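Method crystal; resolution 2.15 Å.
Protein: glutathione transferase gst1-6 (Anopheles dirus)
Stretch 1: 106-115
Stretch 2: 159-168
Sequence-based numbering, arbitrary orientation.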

# COMPACT_ATOMS: atom_id res chain seq x y z
N ARG B 106 -2.06 10.79 -4.18
CA ARG B 106 -2.63 11.97 -4.79
C ARG B 106 -1.84 13.24 -4.47
O ARG B 106 -1.93 14.22 -5.19
N ILE B 107 -1.06 13.21 -3.39
CA ILE B 107 -0.25 14.37 -3.01
C ILE B 107 0.99 14.42 -3.90
O ILE B 107 1.24 15.40 -4.58
N ILE B 108 1.76 13.34 -3.86
CA ILE B 108 2.99 13.20 -4.61
C ILE B 108 2.74 13.31 -6.12
O ILE B 108 3.62 13.73 -6.86
N ASP B 109 1.55 12.91 -6.57
CA ASP B 109 1.23 13.02 -7.99
C ASP B 109 1.28 14.51 -8.32
O ASP B 109 1.96 14.93 -9.25
N VAL B 110 0.58 15.31 -7.52
CA VAL B 110 0.56 16.76 -7.72
C VAL B 110 1.97 17.33 -7.65
O VAL B 110 2.38 18.10 -8.52
N ILE B 111 2.73 16.96 -6.63
CA ILE B 111 4.09 17.48 -6.50
C ILE B 111 4.94 17.16 -7.72
O ILE B 111 5.69 18.02 -8.20
N HIS B 112 4.83 15.93 -8.22
CA HIS B 112 5.61 15.51 -9.39
C HIS B 112 5.34 16.37 -10.61
O HIS B 112 6.23 16.61 -11.43
N LEU B 113 4.09 16.82 -10.75
CA LEU B 113 3.71 17.66 -11.86
C LEU B 113 4.31 19.04 -11.66
O LEU B 113 4.99 19.57 -12.53
N VAL B 114 4.07 19.62 -10.48
CA VAL B 114 4.60 20.95 -10.19
C VAL B 114 6.11 20.93 -10.40
O VAL B 114 6.71 21.95 -10.76
N MET B 115 6.73 19.78 -10.20
CA MET B 115 8.17 19.65 -10.40
C MET B 115 8.50 19.72 -11.89
O MET B 115 9.55 20.24 -12.26
N GLY B 159 3.63 12.01 8.16
CA GLY B 159 4.66 12.31 7.18
C GLY B 159 3.98 12.80 5.91
O GLY B 159 4.37 13.81 5.32
N THR B 160 2.94 12.09 5.52
CA THR B 160 2.18 12.40 4.32
C THR B 160 1.53 13.77 4.33
O THR B 160 1.57 14.48 3.34
N VAL B 161 0.91 14.14 5.45
CA VAL B 161 0.23 15.42 5.53
C VAL B 161 1.15 16.64 5.56
O VAL B 161 0.85 17.64 4.92
N THR B 162 2.27 16.57 6.27
CA THR B 162 3.17 17.71 6.33
C THR B 162 3.87 17.90 4.98
O THR B 162 4.50 18.94 4.74
N ALA B 163 3.77 16.90 4.11
CA ALA B 163 4.37 16.96 2.79
C ALA B 163 3.57 17.93 1.94
O ALA B 163 4.04 18.38 0.89
N LEU B 164 2.36 18.24 2.39
CA LEU B 164 1.49 19.18 1.69
C LEU B 164 2.10 20.58 1.71
O LEU B 164 1.67 21.47 0.99
N ASN B 165 3.11 20.75 2.55
CA ASN B 165 3.80 22.03 2.68
C ASN B 165 4.48 22.51 1.39
O ASN B 165 4.64 23.72 1.20
N TRP B 166 4.89 21.59 0.54
CA TRP B 166 5.55 21.97 -0.71
C TRP B 166 4.57 22.62 -1.67
O TRP B 166 4.96 23.34 -2.58
N LEU B 167 3.28 22.35 -1.47
CA LEU B 167 2.25 22.90 -2.33
C LEU B 167 1.50 24.03 -1.66
O LEU B 167 0.51 24.52 -2.20
N LYS B 168 1.97 24.46 -0.50
CA LYS B 168 1.30 25.53 0.22
C LYS B 168 -0.20 25.26 0.24
O LYS B 168 -1.02 26.18 0.26

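The centre of this contact is apolar, and Leu 167 is its hub. Its CA-to-CB bond points toward stretch 1, and it has the largest area covered by the other stretch, 86 Å². Chi1 is m and chi2 is t. Three side chains of the 106-115 helix gather round it. Val 110 CG1 lies close to both leucine methyls, 3.7 Å from Leu 167 CD1 and 3.9 Å from Leu 167 CD2. Ile 111 CG1 lies 3.9 Å from Leu 167 CG. Val 114 CG2 lies 3.7 Å from Leu 167 CD2. The two valines are one turn apart on the helix.

Ile 107 is the second main contributor, with 80 Å² covered. It is buried and points toward stretch 2. Both chi angles are m. Ile 107 CD1 reaches Leu 164 CD2 at 3.3 Å, the closest approach between the stretches and a tight one for two methyl groups. Leu 164 starts sideways, but its m, t rotamer brings its end nearer to the helix. The backbones are close here as well: Ile 107 CA and Leu 164 CA are 6.9 Å apart. Further along, Ile 111 CA and Leu 167 CA are 7.1 Å apart.

Ile 111 also starts sideways, and its end comes nearer. With chi1 m and chi2 t, the extended chain carries Ile 111 CD1 to within 3.9 Å of Ala 163 O and 4.3 Å of Trp 166 CB. The first of these is packing against a carbonyl, because a methyl group offers no hydrogen bond. The approach to the Trp 166 ring is oblique. Trp 166 itself sets out toward stretch 1, but its end leads away. Its chi1 is m and its chi2 is 94°. Its share of the contact is small.

Val 110 and Val 114 both point toward stretch 2, and both have chi1 t. Val 110 is buried, whereas Val 114 is exposed. Ala 163 also points toward the helix and has 20 Å² covered.

At the other end, the CA-to-CB bond of Thr 160 points sideways, with chi1 m. The methyl Thr 160 CG2 is 4.5 Å from Ile 107 CG1, a loose contact. Its hydroxyl OG1 is hydrogen-bonded elsewhere in the structure.

No hydrogen bond crosses between the stretches. Arg 106, Asp 109 and His 112 are out of reach of stretch 2. Arg 106 NH1 is hydrogen-bonded elsewhere in the structure. Asn 165 points away from the helix. Asn 165 ND2 is 2.6 Å from Thr 162 O, but the angle is too poor for a hydrogen bond. Lys 168 folds back along its own stretch, where Lys 168 NZ makes a weak hydrogen bond of 3.4 Å to Asn 165 O. The contact buries 352 Å² in all, counting both sides, and it is packing, mostly between apolar side chains.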

# COMPACT_ATOMS: atom_id res chain seq x y z
CB ARG B 106 -4.10 12.11 -4.36
CG ARG B 106 -4.96 10.96 -4.90
CD ARG B 106 -6.37 11.00 -4.35
NE ARG B 106 -7.11 9.79 -4.69
CZ ARG B 106 -8.38 9.56 -4.34
NH1 ARG B 106 -9.05 10.46 -3.64
NH2 ARG B 106 -8.97 8.42 -4.68
CB ILE B 107 0.26 14.30 -1.55
CG1 ILE B 107 -0.90 14.27 -0.57
CG2 ILE B 107 1.17 15.48 -1.27
CD1 ILE B 107 -1.99 15.26 -0.88
CB ILE B 108 3.67 11.85 -4.25
CG1 ILE B 108 5.04 12.10 -3.65
CG2 ILE B 108 3.74 10.94 -5.47
CD1 ILE B 108 6.02 12.74 -4.58
CB ASP B 109 -0.17 12.47 -8.30
CG ASP B 109 -0.17 10.96 -8.54
OD1 ASP B 109 0.92 10.35 -8.58
OD2 ASP B 109 -1.27 10.39 -8.71
CB VAL B 110 -0.31 17.46 -6.65
CG1 VAL B 110 -0.37 18.94 -6.95
CG2 VAL B 110 -1.71 16.88 -6.64
CB ILE B 111 4.80 16.94 -5.23
CG1 ILE B 111 4.05 17.39 -3.97
CG2 ILE B 111 6.24 17.43 -5.20
CD1 ILE B 111 4.66 16.92 -2.67
CB HIS B 112 5.31 14.05 -9.75
CG HIS B 112 5.97 13.05 -8.84
ND1 HIS B 112 7.13 13.32 -8.16
CD2 HIS B 112 5.66 11.77 -8.56
CE1 HIS B 112 7.51 12.24 -7.50
NE2 HIS B 112 6.63 11.28 -7.73
CB LEU B 113 2.19 17.76 -11.96
CG LEU B 113 1.49 16.43 -12.26
CD1 LEU B 113 -0.02 16.60 -12.22
CD2 LEU B 113 1.93 15.93 -13.61
CB VAL B 114 4.28 21.39 -8.75
CG1 VAL B 114 4.78 22.82 -8.51
CG2 VAL B 114 2.79 21.31 -8.51
CB MET B 115 8.68 18.33 -9.83
CG MET B 115 8.73 18.26 -8.31
SD MET B 115 9.25 16.61 -7.74
CE MET B 115 10.98 16.85 -7.51
CB THR B 160 1.10 11.35 4.11
OG1 THR B 160 1.73 10.07 3.92
CG2 THR B 160 0.23 11.69 2.90
CB VAL B 161 -0.72 15.48 6.74
CG1 VAL B 161 -1.44 16.82 6.78
CG2 VAL B 161 -1.73 14.35 6.63
CB THR B 162 4.26 17.58 7.43
OG1 THR B 162 5.40 16.89 6.91
CG2 THR B 162 3.72 16.82 8.63
CB ALA B 163 4.40 15.58 2.14
CB LEU B 164 0.10 19.23 2.35
CG LEU B 164 -0.87 18.10 2.00
CD1 LEU B 164 -2.14 18.23 2.83
CD2 LEU B 164 -1.20 18.14 0.50
CB ASN B 165 4.84 21.96 3.80
CG ASN B 165 4.21 21.98 5.18
OD1 ASN B 165 3.28 22.74 5.42
ND2 ASN B 165 4.73 21.17 6.09
CB TRP B 166 6.17 20.75 -1.39
CG TRP B 166 7.31 20.13 -0.66
CD1 TRP B 166 7.26 19.08 0.22
CD2 TRP B 166 8.70 20.48 -0.77
NE1 TRP B 166 8.52 18.76 0.66
CE2 TRP B 166 9.42 19.61 0.07
CE3 TRP B 166 9.40 21.46 -1.49
CZ2 TRP B 166 10.81 19.68 0.21
CZ3 TRP B 166 10.78 21.53 -1.36
CH2 TRP B 166 11.47 20.64 -0.52
CB LEU B 167 1.25 21.80 -2.71
CG LEU B 167 1.79 20.57 -3.44
CD1 LEU B 167 0.72 19.49 -3.50
CD2 LEU B 167 2.24 20.97 -4.84
CB LYS B 168 1.58 26.88 -0.46
CG LYS B 168 2.62 27.70 0.25
CD LYS B 168 3.87 26.88 0.55
CE LYS B 168 4.79 27.64 1.49
NZ LYS B 168 5.95 26.81 1.89